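Local coordinates for ribokinase, putative (Burkholderia thailandensis, PDB 3B1N), which probably phosphorylates nucleosides as a kinase of the pfkB (ribokinase) family, and binds ADP together with the nucleoside mizoribine, at residues B[183-196]-B[210-222]. Numbering follows the deposited sequence. Where two conformers were deposited one is given.
With NA (sodium ion), chain H; ADP (adenosine-5'-diphosphate), chain G.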
ATOM      1  N   ILE B 183      -8.552 -18.754 -20.919  1.00 19.11           N
ATOM      2  CA  ILE B 183      -9.678 -19.464 -20.338  1.00 18.93           C
ATOM      3  C   ILE B 183     -10.121 -20.625 -21.232  1.00 20.02           C
ATOM      4  O   ILE B 183     -10.418 -21.722 -20.708  1.00 18.90           O
ATOM      5  CB  ILE B 183     -10.845 -18.503 -20.083  1.00 20.08           C
ATOM      6  CG1 ILE B 183     -10.464 -17.514 -18.965  1.00 19.88           C
ATOM      7  CG2 ILE B 183     -12.122 -19.256 -19.731  1.00 20.54           C
ATOM      8  CD1 ILE B 183     -11.360 -16.258 -18.914  1.00 20.76           C
ATOM      9  N   GLU B 184     -10.153 -20.405 -22.558  1.00 20.33           N
ATOM     10  CA  GLU B 184     -10.402 -21.526 -23.484  1.00 21.66           C
ATOM     11  C   GLU B 184      -9.429 -22.709 -23.245  1.00 20.10           C
ATOM     12  O   GLU B 184      -9.844 -23.857 -23.085  1.00 21.47           O
ATOM     13  CB  GLU B 184     -10.375 -21.058 -24.962  1.00 22.30           C
ATOM     14  CG  GLU B 184     -11.650 -20.278 -25.394  1.00 29.48           C
ATOM     15  CD  GLU B 184     -11.401 -19.332 -26.565  1.00 36.80           C
ATOM     16  OE1 GLU B 184     -12.332 -18.550 -26.935  1.00 40.38           O
ATOM     17  OE2 GLU B 184     -10.263 -19.361 -27.118  1.00 40.80           O
ATOM     18  N   LEU B 185      -8.144 -22.424 -23.111  1.00 20.44           N
ATOM     19  CA  LEU B 185      -7.127 -23.436 -22.881  1.00 19.64           C
ATOM     20  C   LEU B 185      -7.181 -24.080 -21.486  1.00 19.84           C
ATOM     21  O   LEU B 185      -6.829 -25.244 -21.323  1.00 19.92           O
ATOM     22  CB  LEU B 185      -5.733 -22.830 -23.073  1.00 19.83           C
ATOM     23  CG  LEU B 185      -5.386 -22.272 -24.470  1.00 20.64           C
ATOM     24  CD1 LEU B 185      -4.025 -21.613 -24.403  1.00 22.99           C
ATOM     25  CD2 LEU B 185      -5.443 -23.350 -25.588  1.00 22.40           C
ATOM     26  N   ALA B 186      -7.582 -23.302 -20.481  1.00 18.42           N
ATOM     27  CA  ALA B 186      -7.496 -23.770 -19.089  1.00 17.91           C
ATOM     28  C   ALA B 186      -8.450 -24.925 -18.788  1.00 17.60           C
ATOM     29  O   ALA B 186      -9.566 -24.959 -19.305  1.00 18.10           O
ATOM     30  CB  ALA B 186      -7.802 -22.606 -18.124  1.00 16.69           C
ATOM     31  N   THR B 187      -8.055 -25.820 -17.891  1.00 16.53           N
ATOM     32  CA  THR B 187      -8.970 -26.872 -17.404  1.00 17.11           C
ATOM     33  C   THR B 187      -9.875 -26.324 -16.296  1.00 17.48           C
ATOM     34  O   THR B 187     -11.042 -26.664 -16.203  1.00 17.47           O
ATOM     35  CB  THR B 187      -8.197 -28.056 -16.820  1.00 17.54           C
ATOM     36  OG1 THR B 187      -7.041 -28.349 -17.628  1.00 21.52           O
ATOM     37  CG2 THR B 187      -9.138 -29.258 -16.641  1.00 17.52           C
ATOM     38  N   TYR B 188      -9.301 -25.499 -15.412  1.00 16.04           N
ATOM     39  CA  TYR B 188     -10.085 -24.904 -14.342  1.00 15.16           C
ATOM     40  C   TYR B 188      -9.682 -23.433 -14.214  1.00 13.75           C
ATOM     41  O   TYR B 188      -8.577 -23.076 -14.633  1.00 15.16           O
ATOM     42  CB  TYR B 188      -9.836 -25.611 -12.976  1.00 15.81           C
ATOM     43  CG  TYR B 188      -9.573 -27.106 -13.045  1.00 15.08           C
ATOM     44  CD1 TYR B 188      -8.289 -27.606 -13.180  1.00 15.03           C
ATOM     45  CD2 TYR B 188     -10.641 -28.022 -12.989  1.00 17.74           C
ATOM     46  CE1 TYR B 188      -8.047 -28.959 -13.216  1.00 14.88           C
ATOM     47  CE2 TYR B 188     -10.405 -29.389 -13.061  1.00 15.00           C
ATOM     48  CZ  TYR B 188      -9.106 -29.836 -13.157  1.00 14.19           C
ATOM     49  OH  TYR B 188      -8.833 -31.199 -13.205  1.00 19.61           O
ATOM     50  N   ILE B 189     -10.561 -22.611 -13.656  1.00 14.88           N
ATOM     51  CA  ILE B 189     -10.151 -21.240 -13.301  0.50 14.47           C
ATOM     52  C   ILE B 189     -10.451 -21.022 -11.818  1.00 15.33           C
ATOM     53  O   ILE B 189     -11.497 -21.419 -11.305  1.00 15.94           O
ATOM     54  CB  ILE B 189     -10.764 -20.158 -14.273  0.50 14.65           C
ATOM     55  CG1 ILE B 189     -10.279 -18.740 -13.951  0.50 14.18           C
ATOM     56  CG2 ILE B 189     -12.308 -20.227 -14.344  0.50 15.59           C
ATOM     57  CD1 ILE B 189     -10.728 -17.716 -14.976  0.50 16.10           C
ATOM     58  N   ALA B 190      -9.487 -20.425 -11.110  1.00 15.06           N
ATOM     59  CA  ALA B 190      -9.713 -20.115  -9.701  1.00 15.08           C
ATOM     60  C   ALA B 190      -9.472 -18.638  -9.528  1.00 17.08           C
ATOM     61  O   ALA B 190      -8.449 -18.124  -9.981  1.00 18.96           O
ATOM     62  CB  ALA B 190      -8.780 -20.905  -8.831  1.00 16.60           C
ATOM     63  N   VAL B 191     -10.425 -17.943  -8.921  1.00 15.32           N
ATOM     64  CA  VAL B 191     -10.288 -16.466  -8.755  1.00 16.52           C
ATOM     65  C   VAL B 191     -11.003 -16.075  -7.508  1.00 15.71           C
ATOM     66  O   VAL B 191     -11.877 -16.821  -7.049  1.00 15.61           O
ATOM     67  CB  VAL B 191     -10.880 -15.662  -9.968  1.00 15.45           C
ATOM     68  CG1 VAL B 191      -9.900 -15.622 -11.146  1.00 18.15           C
ATOM     69  CG2 VAL B 191     -12.241 -16.157 -10.402  1.00 17.00           C
ATOM     70  N   ASN B 192     -10.636 -14.923  -6.904  1.00 14.61           N
ATOM     71  CA  ASN B 192     -11.549 -14.384  -5.901  1.00 13.70           C
ATOM     72  C   ASN B 192     -12.674 -13.602  -6.562  1.00 13.57           C
ATOM     73  O   ASN B 192     -12.676 -13.443  -7.781  1.00 14.57           O
ATOM     74  CB  ASN B 192     -10.871 -13.608  -4.777  1.00 12.28           C
ATOM     75  CG  ASN B 192     -10.351 -12.253  -5.187  1.00 13.78           C
ATOM     76  OD1 ASN B 192     -10.903 -11.570  -6.018  1.00 15.70           O
ATOM     77  ND2 ASN B 192      -9.272 -11.848  -4.531  1.00 18.28           N
ATOM     78  N   ASP B 193     -13.676 -13.193  -5.794  1.00 14.27           N
ATOM     79  CA  ASP B 193     -14.831 -12.606  -6.452  1.00 15.70           C
ATOM     80  C   ASP B 193     -14.574 -11.264  -7.146  1.00 15.34           C
ATOM     81  O   ASP B 193     -15.193 -10.944  -8.152  1.00 15.16           O
ATOM     82  CB  ASP B 193     -16.048 -12.556  -5.545  1.00 17.07           C
ATOM     83  CG  ASP B 193     -15.953 -11.520  -4.505  1.00 20.81           C
ATOM     84  OD1 ASP B 193     -14.956 -11.470  -3.750  1.00 24.97           O
ATOM     85  OD2 ASP B 193     -16.948 -10.776  -4.420  1.00 27.11           O
ATOM     86  N   TYR B 194     -13.652 -10.496  -6.586  1.00 14.08           N
ATOM     87  CA  TYR B 194     -13.261  -9.224  -7.178  1.00 14.09           C
ATOM     88  C   TYR B 194     -12.647  -9.513  -8.547  1.00 14.97           C
ATOM     89  O   TYR B 194     -12.996  -8.886  -9.568  1.00 13.99           O
ATOM     90  CB  TYR B 194     -12.286  -8.481  -6.247  1.00 12.95           C
ATOM     91  CG  TYR B 194     -11.731  -7.178  -6.801  1.00 12.98           C
ATOM     92  CD1 TYR B 194     -10.638  -7.186  -7.636  1.00 12.67           C
ATOM     93  CD2 TYR B 194     -12.333  -5.969  -6.480  1.00 12.98           C
ATOM     94  CE1 TYR B 194     -10.109  -5.983  -8.165  1.00 16.56           C
ATOM     95  CE2 TYR B 194     -11.818  -4.784  -6.985  1.00 12.86           C
ATOM     96  CZ  TYR B 194     -10.730  -4.799  -7.802  1.00 15.09           C
ATOM     97  OH  TYR B 194     -10.261  -3.601  -8.313  1.00 18.83           O
ATOM     98  N   GLU B 195     -11.706 -10.457  -8.582  1.00 14.09           N
ATOM     99  CA  GLU B 195     -11.076 -10.820  -9.834  1.00 14.98           C
ATOM    100  C   GLU B 195     -12.088 -11.404 -10.818  1.00 15.01           C
ATOM    101  O   GLU B 195     -11.985 -11.170 -12.031  1.00 15.05           O
ATOM    102  CB  GLU B 195      -9.954 -11.835  -9.535  1.00 15.58           C
ATOM    103  CG  GLU B 195      -8.832 -11.295  -8.622  1.00 18.82           C
ATOM    104  CD  GLU B 195      -7.953 -12.427  -7.961  1.00 23.90           C
ATOM    105  OE1 GLU B 195      -8.260 -13.695  -7.942  1.00 21.96           O
ATOM    106  OE2 GLU B 195      -6.867 -12.010  -7.475  1.00 25.64           O
ATOM    107  N   ALA B 196     -13.033 -12.203 -10.300  1.00 15.12           N
ATOM    108  CA  ALA B 196     -14.041 -12.826 -11.171  1.00 15.33           C
ATOM    109  C   ALA B 196     -14.813 -11.707 -11.907  1.00 16.86           C
ATOM    110  O   ALA B 196     -15.037 -11.799 -13.123  1.00 16.57           O
ATOM    111  CB  ALA B 196     -15.006 -13.641 -10.354  1.00 14.71           C
ATOM    112  N   ILE B 210     -18.145 -18.319 -18.963  1.00 24.74           N
ATOM    113  CA  ILE B 210     -16.825 -18.778 -18.556  1.00 23.25           C
ATOM    114  C   ILE B 210     -16.885 -20.250 -18.116  1.00 22.77           C
ATOM    115  O   ILE B 210     -16.025 -21.085 -18.486  1.00 21.47           O
ATOM    116  CB  ILE B 210     -16.271 -17.862 -17.430  1.00 21.76           C
ATOM    117  CG1 ILE B 210     -16.007 -16.451 -17.965  1.00 23.70           C
ATOM    118  CG2 ILE B 210     -15.013 -18.435 -16.787  1.00 22.58           C
ATOM    119  CD1 ILE B 210     -15.831 -15.437 -16.864  1.00 23.14           C
ATOM    120  N   ALA B 211     -17.925 -20.544 -17.337  1.00 22.87           N
ATOM    121  CA  ALA B 211     -18.142 -21.858 -16.770  1.00 23.74           C
ATOM    122  C   ALA B 211     -18.302 -22.905 -17.876  1.00 24.02           C
ATOM    123  O   ALA B 211     -17.913 -24.057 -17.710  1.00 24.24           O
ATOM    124  CB  ALA B 211     -19.389 -21.842 -15.896  1.00 24.05           C
ATOM    125  N   SER B 212     -18.852 -22.488 -19.016  1.00 24.64           N
ATOM    126  CA  SER B 212     -19.011 -23.419 -20.140  1.00 25.77           C
ATOM    127  C   SER B 212     -17.689 -23.772 -20.807  1.00 25.74           C
ATOM    128  O   SER B 212     -17.625 -24.768 -21.520  1.00 26.56           O
ATOM    129  CB  SER B 212     -20.014 -22.879 -21.162  1.00 26.25           C
ATOM    130  OG  SER B 212     -19.440 -21.860 -21.962  1.00 29.06           O
ATOM    131  N   ARG B 213     -16.634 -22.984 -20.562  1.00 23.87           N
ATOM    132  CA  ARG B 213     -15.326 -23.203 -21.202  1.00 22.55           C
ATOM    133  C   ARG B 213     -14.258 -23.876 -20.333  1.00 21.55           C
ATOM    134  O   ARG B 213     -13.103 -24.017 -20.765  1.00 21.58           O
ATOM    135  CB  ARG B 213     -14.816 -21.891 -21.788  1.00 22.64           C
ATOM    136  CG  ARG B 213     -15.791 -21.307 -22.837  1.00 24.57           C
ATOM    137  CD  ARG B 213     -15.285 -19.963 -23.271  1.00 27.88           C
ATOM    138  NE  ARG B 213     -15.883 -19.511 -24.534  1.00 30.06           N
ATOM    139  CZ  ARG B 213     -17.126 -19.062 -24.669  1.00 31.95           C
ATOM    140  NH1 ARG B 213     -17.533 -18.657 -25.868  1.00 32.31           N
ATOM    141  NH2 ARG B 213     -17.963 -19.024 -23.638  1.00 29.24           N
ATOM    142  N   VAL B 214     -14.641 -24.258 -19.119  1.00 21.48           N
ATOM    143  CA  VAL B 214     -13.753 -24.963 -18.200  1.00 20.97           C
ATOM    144  C   VAL B 214     -14.486 -26.106 -17.522  1.00 21.18           C
ATOM    145  O   VAL B 214     -15.722 -26.164 -17.518  1.00 22.36           O
ATOM    146  CB  VAL B 214     -13.192 -24.006 -17.088  1.00 20.80           C
ATOM    147  CG1 VAL B 214     -12.164 -23.003 -17.687  1.00 21.74           C
ATOM    148  CG2 VAL B 214     -14.345 -23.285 -16.324  1.00 19.32           C
ATOM    149  N   GLN B 215     -13.730 -27.008 -16.927  1.00 19.48           N
ATOM    150  CA  GLN B 215     -14.311 -28.058 -16.101  1.00 20.33           C
ATOM    151  C   GLN B 215     -14.854 -27.549 -14.765  1.00 20.14           C
ATOM    152  O   GLN B 215     -15.838 -28.092 -14.241  1.00 21.12           O
ATOM    153  CB  GLN B 215     -13.335 -29.212 -15.898  1.00 20.72           C
ATOM    154  CG  GLN B 215     -13.081 -29.973 -17.214  1.00 24.48           C
ATOM    155  CD  GLN B 215     -12.168 -31.171 -17.035  1.00 29.63           C
ATOM    156  OE1 GLN B 215     -12.021 -31.693 -15.922  1.00 32.66           O
ATOM    157  NE2 GLN B 215     -11.533 -31.615 -18.141  1.00 30.77           N
ATOM    158  N   ALA B 216     -14.194 -26.534 -14.184  1.00 18.77           N
ATOM    159  CA  ALA B 216     -14.727 -25.959 -12.947  1.00 17.81           C
ATOM    160  C   ALA B 216     -14.305 -24.504 -12.884  1.00 16.88           C
ATOM    161  O   ALA B 216     -13.193 -24.173 -13.309  1.00 16.64           O
ATOM    162  CB  ALA B 216     -14.225 -26.702 -11.676  1.00 17.25           C
ATOM    163  N   LEU B 217     -15.216 -23.672 -12.408  1.00 15.37           N
ATOM    164  CA  LEU B 217     -14.973 -22.237 -12.142  1.00 15.50           C
ATOM    165  C   LEU B 217     -15.110 -22.085 -10.644  1.00 14.79           C
ATOM    166  O   LEU B 217     -16.175 -22.290 -10.057  1.00 15.47           O
ATOM    167  CB  LEU B 217     -16.011 -21.370 -12.851  1.00 15.38           C
ATOM    168  CG  LEU B 217     -16.170 -19.887 -12.458  1.00 16.65           C
ATOM    169  CD1 LEU B 217     -14.840 -19.125 -12.559  1.00 18.96           C
ATOM    170  CD2 LEU B 217     -17.259 -19.192 -13.276  1.00 20.32           C
ATOM    171  N   ILE B 218     -13.987 -21.731 -10.015  1.00 13.31           N
ATOM    172  CA  ILE B 218     -13.901 -21.658  -8.564  1.00 12.87           C
ATOM    173  C   ILE B 218     -13.733 -20.193  -8.197  1.00 12.52           C
ATOM    174  O   ILE B 218     -12.818 -19.531  -8.728  1.00 12.87           O
ATOM    175  CB  ILE B 218     -12.687 -22.460  -8.048  1.00 12.37           C
ATOM    176  CG1 ILE B 218     -12.781 -23.957  -8.438  1.00 15.92           C
ATOM    177  CG2 ILE B 218     -12.546 -22.309  -6.567  1.00 14.50           C
ATOM    178  CD1 ILE B 218     -11.778 -24.356  -9.474  1.00 14.76           C
ATOM    179  N   ILE B 219     -14.642 -19.709  -7.353  1.00 12.72           N
ATOM    180  CA  ILE B 219     -14.649 -18.291  -6.924  1.00 12.24           C
ATOM    181  C   ILE B 219     -14.635 -18.237  -5.409  1.00 12.19           C
ATOM    182  O   ILE B 219     -15.558 -18.753  -4.747  1.00 12.16           O
ATOM    183  CB  ILE B 219     -15.837 -17.491  -7.526  1.00 11.05           C
ATOM    184  CG1 ILE B 219     -15.831 -17.593  -9.045  1.00 13.04           C
ATOM    185  CG2 ILE B 219     -15.771 -16.035  -6.932  1.00 11.78           C
ATOM    186  CD1 ILE B 219     -17.164 -17.134  -9.707  1.00 14.65           C
ATOM    187  N   THR B 220     -13.574 -17.636  -4.863  1.00 12.59           N
ATOM    188  CA  THR B 220     -13.454 -17.553  -3.407  1.00 12.11           C
ATOM    189  C   THR B 220     -14.051 -16.221  -2.970  1.00 12.94           C
ATOM    190  O   THR B 220     -13.963 -15.209  -3.711  1.00 13.88           O
ATOM    191  CB  THR B 220     -11.998 -17.698  -2.948  1.00 12.79           C
ATOM    192  OG1 THR B 220     -11.235 -16.563  -3.384  1.00 13.01           O
ATOM    193  CG2 THR B 220     -11.392 -18.961  -3.572  1.00 13.14           C
ATOM    194  N   ARG B 221     -14.647 -16.253  -1.776  1.00 12.72           N
ATOM    195  CA  ARG B 221     -15.412 -15.143  -1.223  0.50 13.18           C
ATOM    196  C   ARG B 221     -14.964 -14.822   0.202  1.00 13.21           C
ATOM    197  O   ARG B 221     -15.769 -14.524   1.097  1.00 12.60           O
ATOM    198  CB  ARG B 221     -16.922 -15.480  -1.323  0.50 13.49           C
ATOM    199  CG  ARG B 221     -17.334 -15.990  -2.698  0.50 14.48           C
ATOM    200  CD  ARG B 221     -18.826 -16.252  -2.839  0.50 15.52           C
ATOM    201  NE  ARG B 221     -19.159 -16.951  -4.088  0.50 19.68           N
ATOM    202  CZ  ARG B 221     -19.494 -16.363  -5.247  0.50 19.25           C
ATOM    203  NH1 ARG B 221     -19.538 -15.027  -5.355  0.50 22.16           N
ATOM    204  NH2 ARG B 221     -19.784 -17.108  -6.318  0.50 19.12           N
ATOM    205  N   GLY B 222     -13.660 -14.885   0.461  1.00 11.73           N
ATOM    206  CA  GLY B 222     -13.154 -14.537   1.782  1.00 13.26           C
ATOM    207  C   GLY B 222     -13.763 -15.331   2.925  1.00 14.46           C
ATOM    208  O   GLY B 222     -13.892 -16.580   2.836  1.00 12.78           O
TER
HETATM  209 NA    NA H 403     -10.900 -24.104 -20.977  1.00 21.97          NA
HETATM  210  PB  ADP G 402      -7.552 -14.150  -1.928  1.00 12.87           P
HETATM  211  O1B ADP G 402      -8.141 -12.769  -2.175  1.00 20.07           O
HETATM  212  O2B ADP G 402      -7.211 -14.792  -3.238  1.00 15.69           O
HETATM  213  O3B ADP G 402      -6.465 -14.352  -0.933  1.00 12.80           O
HETATM  214  PA  ADP G 402      -9.996 -14.928  -0.371  1.00 11.76           P
HETATM  215  O1A ADP G 402      -9.868 -13.663   0.490  1.00 12.78           O
HETATM  216  O2A ADP G 402     -11.241 -15.151  -1.174  1.00 12.19           O
HETATM  217  O3A ADP G 402      -8.836 -15.078  -1.434  1.00 14.35           O
HETATM  218  O5' ADP G 402      -9.727 -16.051   0.682  1.00 10.82           O
HETATM  219  C5' ADP G 402      -9.577 -17.379   0.166  1.00 10.81           C
HETATM  220  C4' ADP G 402     -10.150 -18.447   1.085  1.00  9.30           C
HETATM  221  O4' ADP G 402      -9.468 -18.394   2.357  1.00 10.44           O
HETATM  222  C3' ADP G 402     -11.652 -18.260   1.415  1.00 11.39           C
HETATM  223  O3' ADP G 402     -12.485 -18.794   0.375  1.00 12.01           O
HETATM  224  C2' ADP G 402     -11.724 -18.920   2.769  1.00 11.27           C
HETATM  225  O2' ADP G 402     -11.859 -20.349   2.611  1.00 11.50           O
HETATM  226  C1' ADP G 402     -10.396 -18.631   3.409  1.00 11.81           C
HETATM  227  N9  ADP G 402     -10.499 -17.371   4.198  1.00 11.55           N
HETATM  228  C8  ADP G 402     -10.245 -16.079   3.815  1.00 12.61           C
HETATM  229  N7  ADP G 402     -10.526 -15.221   4.849  1.00 11.64           N
HETATM  230  C5  ADP G 402     -11.024 -15.951   5.835  1.00 11.95           C
HETATM  231  C6  ADP G 402     -11.548 -15.667   7.170  1.00 13.91           C
HETATM  232  N6  ADP G 402     -11.567 -14.369   7.584  1.00 15.72           N
HETATM  233  N1  ADP G 402     -11.972 -16.674   7.911  1.00 13.64           N
HETATM  234  C2  ADP G 402     -11.948 -17.959   7.482  1.00 15.35           C
HETATM  235  N3  ADP G 402     -11.459 -18.288   6.280  1.00 13.61           N
HETATM  236  C4  ADP G 402     -11.024 -17.357   5.431  1.00 11.38           C
HETATM  237  O   HOH W   1     -19.517 -12.266  -4.493  1.00 41.99           O
HETATM  238  O   HOH W   2     -11.270 -26.453 -21.640  1.00 27.34           O
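Ile-189 lies beside Leu-217 on neighbouring parallel strands, and in one of its two conformers its CG2 also touches CG2 of Val-214 (4.2 Å) and CG2 of Ile-210 (4.1 Å). In that conformer CG1 is anti to the backbone N (chi1 -177°), leaving CG2 turned to these apolar side chains; beta-branched isoleucine also favours the extended strand. The N and O of Ile-189 straddle Leu-217: N donates to Ala-216 O (3.1 Å), and O accepts from Ile-218 N (2.8 Å). Val-191 repeats the pattern with Ile-218 O and Thr-220 N.

Ahead of the strand, in the last turn of helix 176-185, Ile-183 packs its CG2 against CG2 of Ile-210, while its carbonyl turns to a sodium ion. Ile-183 O and Arg-213 O bind the metal at 2.4 Å and 2.2 Å, joined by Glu-184 O, Ala-186 O and a water. The ion thus ties a helix end to the 211-214 turn. Arg-213, its long aliphatic part alongside Glu-184 CG, donates from NH2 to the backbone O of Glu-209 and makes a cation-pi contact with Trp-205.

At the other end, Asn-192 suits two tasks: ND2 donates to ADP O1B (2.8 Å), while OD1 caps helix 193-203 in a capping box with Glu-195. The Thr-220 hydroxyl, OG1, donates to ADP O2A (2.6 Å).

Within the Rossmann-like sheet, strand 188-192 runs between 163-165 and 216-220; helix 251-264 packs on the Tyr-188 and Ile-218 face, and helix 193-203 touches Ile-183 and Ile-210.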